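Apc35852 (Geobacillus stearothermophilus, PDB 1U9C) is of unknown function but belongs to the DJ-1/PfpI family, whose relatives include chaperones, cysteine proteases and the Parkinson's-linked protein DJ-1. Local coordinates at residues K46-Q51 against A80-D85; D85-F90 against L115-E120. One frame throughout, in Å; residues are numbered along the deposited sequence.

Interaction 1 of 2, residues K46-Q51 against A80-D85; sequences KVASIQ and ARLSKD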
ATOM      1  N   LYS A  46      -6.219  -8.601  -9.053  1.00 20.54           N
ATOM      2  CA  LYS A  46      -5.852  -9.763  -8.245  1.00 21.67           C
ATOM      3  C   LYS A  46      -5.656  -9.296  -6.831  1.00 20.49           C
ATOM      4  O   LYS A  46      -4.878  -8.365  -6.543  1.00 21.64           O
ATOM      5  CB  LYS A  46      -4.549 -10.428  -8.699  1.00 21.94           C
ATOM      6  CG  LYS A  46      -4.218 -11.653  -7.832  1.00 22.57           C
ATOM      7  CD  LYS A  46      -3.135 -12.532  -8.357  1.00 22.27           C
ATOM      8  CE  LYS A  46      -2.897 -13.700  -7.471  1.00 22.08           C
ATOM      9  NZ  LYS A  46      -1.930 -14.669  -8.105  1.00 24.05           N
ATOM     10  N   VAL A  47      -6.387  -9.887  -5.912  1.00 20.69           N
ATOM     11  CA  VAL A  47      -6.331  -9.570  -4.492  1.00 21.12           C
ATOM     12  C   VAL A  47      -5.485 -10.553  -3.722  1.00 21.78           C
ATOM     13  O   VAL A  47      -5.850 -11.700  -3.622  1.00 21.66           O
ATOM     14  CB  VAL A  47      -7.763  -9.503  -3.883  1.00 21.40           C
ATOM     15  CG1 VAL A  47      -7.695  -9.081  -2.444  1.00 23.82           C
ATOM     16  CG2 VAL A  47      -8.661  -8.530  -4.664  1.00 21.68           C
ATOM     17  N   ALA A  48      -4.319 -10.123  -3.292  1.00 19.84           N
ATOM     18  CA  ALA A  48      -3.381 -10.929  -2.558  1.00 20.54           C
ATOM     19  C   ALA A  48      -3.120 -10.387  -1.162  1.00 19.99           C
ATOM     20  O   ALA A  48      -3.314  -9.205  -0.865  1.00 20.90           O
ATOM     21  CB  ALA A  48      -2.065 -11.081  -3.325  1.00 21.56           C
ATOM     22  N   SER A  49      -2.653 -11.273  -0.317  1.00 19.44           N
ATOM     23  CA  SER A  49      -2.107 -10.884   0.986  1.00 19.15           C
ATOM     24  C   SER A  49      -0.829 -11.654   1.211  1.00 19.73           C
ATOM     25  O   SER A  49      -0.485 -12.594   0.507  1.00 19.73           O
ATOM     26  CB  SER A  49      -3.132 -11.032   2.094  1.00 19.64           C
ATOM     27  OG  SER A  49      -3.431 -12.427   2.304  1.00 19.49           O
ATOM     28  N   ILE A  50      -0.084 -11.265   2.240  1.00 19.22           N
ATOM     29  CA  ILE A  50       1.144 -11.973   2.559  1.00 19.85           C
ATOM     30  C   ILE A  50       0.853 -13.468   2.772  1.00 19.89           C
ATOM     31  O   ILE A  50       1.609 -14.348   2.279  1.00 20.69           O
ATOM     32  CB  ILE A  50       1.787 -11.300   3.781  1.00 20.17           C
ATOM     33  CG1 ILE A  50       2.195  -9.861   3.518  1.00 20.28           C
ATOM     34  CG2 ILE A  50       2.960 -12.191   4.303  1.00 20.48           C
ATOM     35  CD1 ILE A  50       3.151  -9.634   2.380  1.00 21.92           C
ATOM     36  N   GLN A  51      -0.191 -13.796   3.533  1.00 20.29           N
ATOM     37  CA  GLN A  51      -0.511 -15.179   3.862  1.00 20.53           C
ATOM     38  C   GLN A  51      -1.554 -15.873   3.053  1.00 21.39           C
ATOM     39  O   GLN A  51      -1.629 -17.104   3.093  1.00 21.02           O
ATOM     40  CB  GLN A  51      -0.971 -15.270   5.309  1.00 21.98           C
ATOM     41  CG  GLN A  51       0.060 -14.731   6.308  1.00 21.41           C
ATOM     42  CD  GLN A  51       1.216 -15.613   6.464  1.00 24.27           C
ATOM     43  OE1 GLN A  51       2.082 -15.700   5.560  1.00 24.10           O
ATOM     44  NE2 GLN A  51       1.280 -16.295   7.616  1.00 25.58           N
ATOM     45  N   ALA A  80      -5.549 -14.423  -2.322  1.00 20.25           N
ATOM     46  CA  ALA A  80      -4.434 -15.233  -2.797  1.00 20.43           C
ATOM     47  C   ALA A  80      -3.209 -14.996  -1.926  1.00 20.63           C
ATOM     48  O   ALA A  80      -3.006 -13.904  -1.422  1.00 22.38           O
ATOM     49  CB  ALA A  80      -4.127 -14.886  -4.231  1.00 20.90           C
ATOM     50  N   ARG A  81      -2.350 -15.997  -1.777  1.00 20.45           N
ATOM     51  CA  ARG A  81      -1.113 -15.828  -1.086  1.00 20.29           C
ATOM     52  C   ARG A  81      -0.091 -15.272  -2.049  1.00 20.63           C
ATOM     53  O   ARG A  81       0.218 -15.894  -3.059  1.00 20.99           O
ATOM     54  CB  ARG A  81      -0.660 -17.175  -0.572  1.00 20.62           C
ATOM     55  CG  ARG A  81       0.611 -17.151   0.205  1.00 20.51           C
ATOM     56  CD  ARG A  81       0.917 -18.487   0.884  1.00 23.81           C
ATOM     57  NE  ARG A  81       0.996 -19.615  -0.032  1.00 26.46           N
ATOM     58  CZ  ARG A  81       2.124 -20.063  -0.583  1.00 29.44           C
ATOM     59  NH1 ARG A  81       3.284 -19.496  -0.297  1.00 31.41           N
ATOM     60  NH2 ARG A  81       2.110 -21.117  -1.409  1.00 28.06           N
ATOM     61  N   LEU A  82       0.524 -14.145  -1.730  1.00 20.38           N
ATOM     62  CA  LEU A  82       1.464 -13.530  -2.626  1.00 20.50           C
ATOM     63  C   LEU A  82       2.586 -14.518  -2.970  1.00 21.71           C
ATOM     64  O   LEU A  82       3.148 -15.130  -2.108  1.00 21.92           O
ATOM     65  CB  LEU A  82       2.091 -12.323  -1.954  1.00 21.23           C
ATOM     66  CG  LEU A  82       3.020 -11.468  -2.805  1.00 20.72           C
ATOM     67  CD1 LEU A  82       2.276 -10.848  -3.924  1.00 22.14           C
ATOM     68  CD2 LEU A  82       3.762 -10.508  -1.924  1.00 21.71           C
ATOM     69  N   SER A  83       2.950 -14.535  -4.236  1.00 20.95           N
ATOM     70  CA  SER A  83       4.028 -15.411  -4.800  1.00 21.52           C
ATOM     71  C   SER A  83       4.983 -14.562  -5.599  1.00 21.53           C
ATOM     72  O   SER A  83       4.639 -13.533  -6.139  1.00 21.91           O
ATOM     73  CB  SER A  83       3.372 -16.428  -5.738  1.00 24.83           C
ATOM     74  OG  SER A  83       4.283 -17.164  -6.487  1.00 28.63           O
ATOM     75  N   LYS A  84       6.210 -15.084  -5.777  1.00 22.25           N
ATOM     76  CA  LYS A  84       7.126 -14.472  -6.755  1.00 23.59           C
ATOM     77  C   LYS A  84       6.587 -14.495  -8.183  1.00 21.17           C
ATOM     78  O   LYS A  84       6.908 -13.615  -8.969  1.00 22.86           O
ATOM     79  CB  LYS A  84       8.506 -15.084  -6.677  1.00 23.89           C
ATOM     80  CG  LYS A  84       9.181 -14.798  -5.380  1.00 24.75           C
ATOM     81  CD  LYS A  84      10.658 -15.220  -5.343  1.00 26.71           C
ATOM     82  CE  LYS A  84      11.268 -14.850  -3.972  1.00 27.30           C
ATOM     83  NZ  LYS A  84      12.544 -15.563  -3.710  1.00 30.15           N
ATOM     84  N   ASP A  85       5.660 -15.408  -8.476  1.00 22.42           N
ATOM     85  CA  ASP A  85       4.967 -15.421  -9.775  1.00 23.61           C
ATOM     86  C   ASP A  85       4.201 -14.102 -10.037  1.00 23.00           C
ATOM     87  O   ASP A  85       3.975 -13.682 -11.152  1.00 24.50           O
ATOM     88  CB  ASP A  85       3.995 -16.620  -9.871  1.00 24.44           C
ATOM     89  CG  ASP A  85       4.683 -17.956  -9.902  1.00 31.41           C
ATOM     90  OD1 ASP A  85       5.890 -17.989 -10.197  1.00 32.97           O
ATOM     91  OD2 ASP A  85       4.077 -19.021  -9.650  1.00 36.38           O
TER
HETATM   92  O   HOH W   1      -0.447 -15.445  -5.736  1.00 28.93           O
HETATM   93  O   HOH W   2       3.637 -14.721   0.590  1.00 24.41           O
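Ala48 and Ser49 pair in parallel with Ala80 and Arg81, joining the short edge strand 80-81 to strand 44-49. Three backbone bonds hold the pairing: Ala80 N to Val47 O, Ser49 N to Ala80 O at 2.9 Å, and Leu82 N to Ser49 O. All three are nearly straight at the hydrogen (161° to 164°). Ala80 O also takes a CA-H...O contact from Ala48 CA at 3.2 Å, so two donors from the neighbouring strand approach this carbonyl.

The methyls of Ala48 and Ala80 lie on one face of the sheet, and Ser49 and Arg81 point to the other. Lys46 reaches across with an extended chain, CG anti to the backbone N (chi1 -179°), and lays CE 3.7 Å from Ala80 CB. Its NZ, whose charged partner is Asp86, donates to a water that in turn donates to Arg81 O. Arg81 runs its CB, CG and CD beside the Gln51 carbonyl, CD coming 3.6 Å from Gln51 O. Beyond the strands, Ile50 CD1 approaches Leu82 CD2 at 4.4 Å, while a second water donates to both Ile50 O and Leu82 O, continuing the link past the last direct bond.

The contact closes a beta-alpha-beta unit that runs through helix 70-75. On its other edge strand 44-49 pairs with strand 7-12 through the backbone of Lys46 and Ala48, and Ile50 just beyond the strand bonds to Val12; Val47 packs on helix 28-40, and Leu82 on Val11 and the start of helix 109-120.

Interaction 2 of 2, residues D85-F90 against L115-E120; sequences DDAHGF and LQQFAE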
ATOM      1  N   ASP A  85       5.660 -15.408  -8.476  1.00 22.42           N
ATOM      2  CA  ASP A  85       4.967 -15.421  -9.775  1.00 23.61           C
ATOM      3  C   ASP A  85       4.201 -14.102 -10.037  1.00 23.00           C
ATOM      4  O   ASP A  85       3.975 -13.682 -11.152  1.00 24.50           O
ATOM      5  CB  ASP A  85       3.995 -16.620  -9.871  1.00 24.44           C
ATOM      6  CG  ASP A  85       4.683 -17.956  -9.902  1.00 31.41           C
ATOM      7  OD1 ASP A  85       5.890 -17.989 -10.197  1.00 32.97           O
ATOM      8  OD2 ASP A  85       4.077 -19.021  -9.650  1.00 36.38           O
ATOM      9  N   ASP A  86       3.747 -13.468  -8.961  1.00 22.30           N
ATOM     10  CA  ASP A  86       3.029 -12.164  -9.064  1.00 22.75           C
ATOM     11  C   ASP A  86       3.905 -10.992  -9.434  1.00 23.30           C
ATOM     12  O   ASP A  86       3.406  -9.870  -9.611  1.00 24.05           O
ATOM     13  CB  ASP A  86       2.301 -11.860  -7.769  1.00 22.68           C
ATOM     14  CG  ASP A  86       1.254 -12.890  -7.448  1.00 20.04           C
ATOM     15  OD1 ASP A  86       0.462 -13.339  -8.326  1.00 24.88           O
ATOM     16  OD2 ASP A  86       1.122 -13.280  -6.249  1.00 24.01           O
ATOM     17  N   ALA A  87       5.230 -11.257  -9.614  1.00 23.48           N
ATOM     18  CA  ALA A  87       6.148 -10.220 -10.051  1.00 25.50           C
ATOM     19  C   ALA A  87       5.945  -9.830 -11.486  1.00 25.66           C
ATOM     20  O   ALA A  87       6.397  -8.759 -11.876  1.00 29.21           O
ATOM     21  CB  ALA A  87       7.579 -10.662  -9.877  1.00 25.30           C
ATOM     22  N   HIS A  88       5.228 -10.655 -12.262  1.00 25.22           N
ATOM     23  CA  HIS A  88       5.005 -10.396 -13.661  1.00 25.16           C
ATOM     24  C   HIS A  88       3.541 -10.613 -13.998  1.00 24.77           C
ATOM     25  O   HIS A  88       2.793 -11.266 -13.239  1.00 25.04           O
ATOM     26  CB  HIS A  88       5.925 -11.296 -14.492  1.00 26.86           C
ATOM     27  CG  HIS A  88       7.378 -10.991 -14.269  1.00 29.29           C
ATOM     28  ND1 HIS A  88       8.189 -11.743 -13.447  1.00 32.46           N
ATOM     29  CD2 HIS A  88       8.134  -9.955 -14.701  1.00 31.98           C
ATOM     30  CE1 HIS A  88       9.407 -11.215 -13.435  1.00 33.78           C
ATOM     31  NE2 HIS A  88       9.393 -10.124 -14.185  1.00 34.13           N
ATOM     32  N   GLY A  89       3.098  -9.957 -15.070  1.00 25.04           N
ATOM     33  CA  GLY A  89       1.725 -10.060 -15.560  1.00 25.30           C
ATOM     34  C   GLY A  89       0.787  -8.945 -15.126  1.00 25.83           C
ATOM     35  O   GLY A  89      -0.387  -8.974 -15.475  1.00 28.13           O
ATOM     36  N   PHE A  90       1.276  -7.954 -14.382  1.00 23.54           N
ATOM     37  CA  PHE A  90       0.471  -6.844 -13.879  1.00 23.36           C
ATOM     38  C   PHE A  90       1.039  -5.515 -14.305  1.00 23.75           C
ATOM     39  O   PHE A  90       2.238  -5.329 -14.273  1.00 27.10           O
ATOM     40  CB  PHE A  90       0.416  -6.891 -12.366  1.00 24.05           C
ATOM     41  CG  PHE A  90      -0.279  -8.091 -11.855  1.00 21.74           C
ATOM     42  CD1 PHE A  90      -1.648  -8.156 -11.817  1.00 22.91           C
ATOM     43  CD2 PHE A  90       0.461  -9.203 -11.437  1.00 23.65           C
ATOM     44  CE1 PHE A  90      -2.291  -9.303 -11.430  1.00 25.06           C
ATOM     45  CE2 PHE A  90      -0.176 -10.353 -11.011  1.00 26.96           C
ATOM     46  CZ  PHE A  90      -1.555 -10.395 -11.001  1.00 26.46           C
ATOM     47  N   LEU A 115       8.338  -6.074  -5.719  1.00 19.63           N
ATOM     48  CA  LEU A 115       8.467  -4.639  -5.917  1.00 21.43           C
ATOM     49  C   LEU A 115       9.714  -4.381  -6.773  1.00 20.61           C
ATOM     50  O   LEU A 115       9.677  -3.495  -7.623  1.00 20.40           O
ATOM     51  CB  LEU A 115       8.576  -3.916  -4.589  1.00 20.55           C
ATOM     52  CG  LEU A 115       7.260  -3.824  -3.829  1.00 21.34           C
ATOM     53  CD1 LEU A 115       7.493  -3.457  -2.416  1.00 22.03           C
ATOM     54  CD2 LEU A 115       6.302  -2.837  -4.494  1.00 22.42           C
ATOM     55  N   GLN A 116      10.780  -5.128  -6.555  1.00 21.04           N
ATOM     56  CA  GLN A 116      11.975  -4.959  -7.406  1.00 21.56           C
ATOM     57  C   GLN A 116      11.656  -5.168  -8.864  1.00 21.45           C
ATOM     58  O   GLN A 116      12.091  -4.370  -9.747  1.00 21.15           O
ATOM     59  CB  GLN A 116      13.048  -5.940  -6.967  1.00 21.27           C
ATOM     60  CG  GLN A 116      14.326  -5.961  -7.865  1.00 23.83           C
ATOM     61  CD  GLN A 116      15.454  -6.719  -7.265  1.00 26.25           C
ATOM     62  OE1 GLN A 116      15.889  -7.756  -7.787  1.00 35.21           O
ATOM     63  NE2 GLN A 116      15.989  -6.193  -6.189  1.00 24.63           N
ATOM     64  N   GLN A 117      10.914  -6.219  -9.178  1.00 20.59           N
ATOM     65  CA  GLN A 117      10.593  -6.465 -10.572  1.00 21.72           C
ATOM     66  C   GLN A 117       9.687  -5.405 -11.160  1.00 21.43           C
ATOM     67  O   GLN A 117       9.861  -4.966 -12.326  1.00 21.19           O
ATOM     68  CB  GLN A 117       9.979  -7.841 -10.739  1.00 22.36           C
ATOM     69  CG  GLN A 117      10.926  -8.908 -10.419  1.00 26.07           C
ATOM     70  CD  GLN A 117      12.088  -8.985 -11.416  1.00 29.14           C
ATOM     71  OE1 GLN A 117      11.835  -9.063 -12.605  1.00 31.68           O
ATOM     72  NE2 GLN A 117      13.291  -8.901 -10.938  1.00 32.54           N
ATOM     73  N   PHE A 118       8.656  -4.991 -10.417  1.00 20.16           N
ATOM     74  CA  PHE A 118       7.833  -3.884 -10.885  1.00 20.91           C
ATOM     75  C   PHE A 118       8.665  -2.653 -11.198  1.00 21.29           C
ATOM     76  O   PHE A 118       8.452  -1.994 -12.224  1.00 20.36           O
ATOM     77  CB  PHE A 118       6.706  -3.526  -9.887  1.00 20.38           C
ATOM     78  CG  PHE A 118       5.447  -4.376 -10.051  1.00 20.93           C
ATOM     79  CD1 PHE A 118       5.436  -5.674  -9.595  1.00 21.47           C
ATOM     80  CD2 PHE A 118       4.315  -3.868 -10.557  1.00 21.89           C
ATOM     81  CE1 PHE A 118       4.261  -6.438  -9.670  1.00 22.36           C
ATOM     82  CE2 PHE A 118       3.145  -4.649 -10.672  1.00 20.79           C
ATOM     83  CZ  PHE A 118       3.150  -5.917 -10.192  1.00 20.37           C
ATOM     84  N   ALA A 119       9.600  -2.320 -10.319  1.00 22.07           N
ATOM     85  CA  ALA A 119      10.471  -1.142 -10.480  1.00 21.80           C
ATOM     86  C   ALA A 119      11.375  -1.325 -11.718  1.00 21.51           C
ATOM     87  O   ALA A 119      11.422  -0.473 -12.640  1.00 24.00           O
ATOM     88  CB  ALA A 119      11.268  -0.893  -9.222  1.00 21.52           C
ATOM     89  N   GLU A 120      11.999  -2.488 -11.783  1.00 21.44           N
ATOM     90  CA  GLU A 120      12.884  -2.801 -12.914  1.00 20.82           C
ATOM     91  C   GLU A 120      12.158  -2.707 -14.222  1.00 20.75           C
ATOM     92  O   GLU A 120      12.782  -2.410 -15.256  1.00 20.66           O
ATOM     93  CB  GLU A 120      13.371  -4.254 -12.822  1.00 21.49           C
ATOM     94  CG  GLU A 120      14.376  -4.528 -11.730  1.00 23.56           C
ATOM     95  CD  GLU A 120      15.750  -4.109 -12.108  0.50 20.00           C
ATOM     96  OE1 GLU A 120      16.386  -3.473 -11.211  0.50 27.15           O
ATOM     97  OE2 GLU A 120      16.186  -4.465 -13.261  0.50 21.78           O
TER
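His88 and Gln117 come together because each side chain leaves its backbone with CG anti to the carbonyl carbon (chi1 -64° for His88), and because Gln117 then bends at chi2 (-67°). The bend carries CD toward the imidazole, and OE1 is the amide atom that meets it. Gln117 OE1 sits at the ring's edge, near its plane, 3.1 Å from His88 NE2 and 3.3 Å from His88 CE1. The ring and amide planes are 61° apart, and the hydrogen bond from NE2 is weak, its N-H...O angle being far from straight.

Next to this polar pair the helix packs directly against the 3-10 turn. Ala87 CB rests on the aliphatic part of Gln117, 3.8 Å from Gln117 CB and equally near its CG. One residue further along the helix, Phe118 inserts its ring tip between the turn and Phe90. Its CZ touches Phe90 CB at 3.6 Å, and CE2 lies near both that CB and Phe90 O. On the turn side Asp86 O meets the edge of the Phe118 ring, 3.5 Å from CE1, with Ala87 O approaching the same carbon obliquely. Phe118 also packs on Ile93 and Ile125 of strands 92-95 and 124-127, which places the contact where helix 109-120 covers the central sheet.

The chemistry divides between a buried aromatic wedge and a polar fringe. Phe118 makes the larger part of the helix's contact, and its C-H edge, which carries slight positive charge, probably gives the carbonyl of Asp86 a mildly favourable electrostatic partner. By contrast, the bent geometry of the His88-Gln117 bond on the solvent side, where His88 is exposed, suggests that it adds only modestly to the hold.

Of the four segments, the one on strand 44-49 comes first along the chain; interaction 1 closes the loop through helix 70-75 when strand 80-81 pairs beside it. The segments 80-85 and 85-90 overlap at Asp85, which lies in the short 3-10 turn, and interaction 2 closes a second loop, through strand 92-95, when helix 109-120 returns to the 85-90 turn. The two loops follow in series, neither enclosing nor crossing the other. In space they touch: Lys46 NZ bonds to Asp86 OD1 at 2.7 Å as a salt bridge, and Lys46 CB packs against the Phe90 ring. Together they connect the edge of the central sheet, through one connecting turn, to a helix packed over its strands.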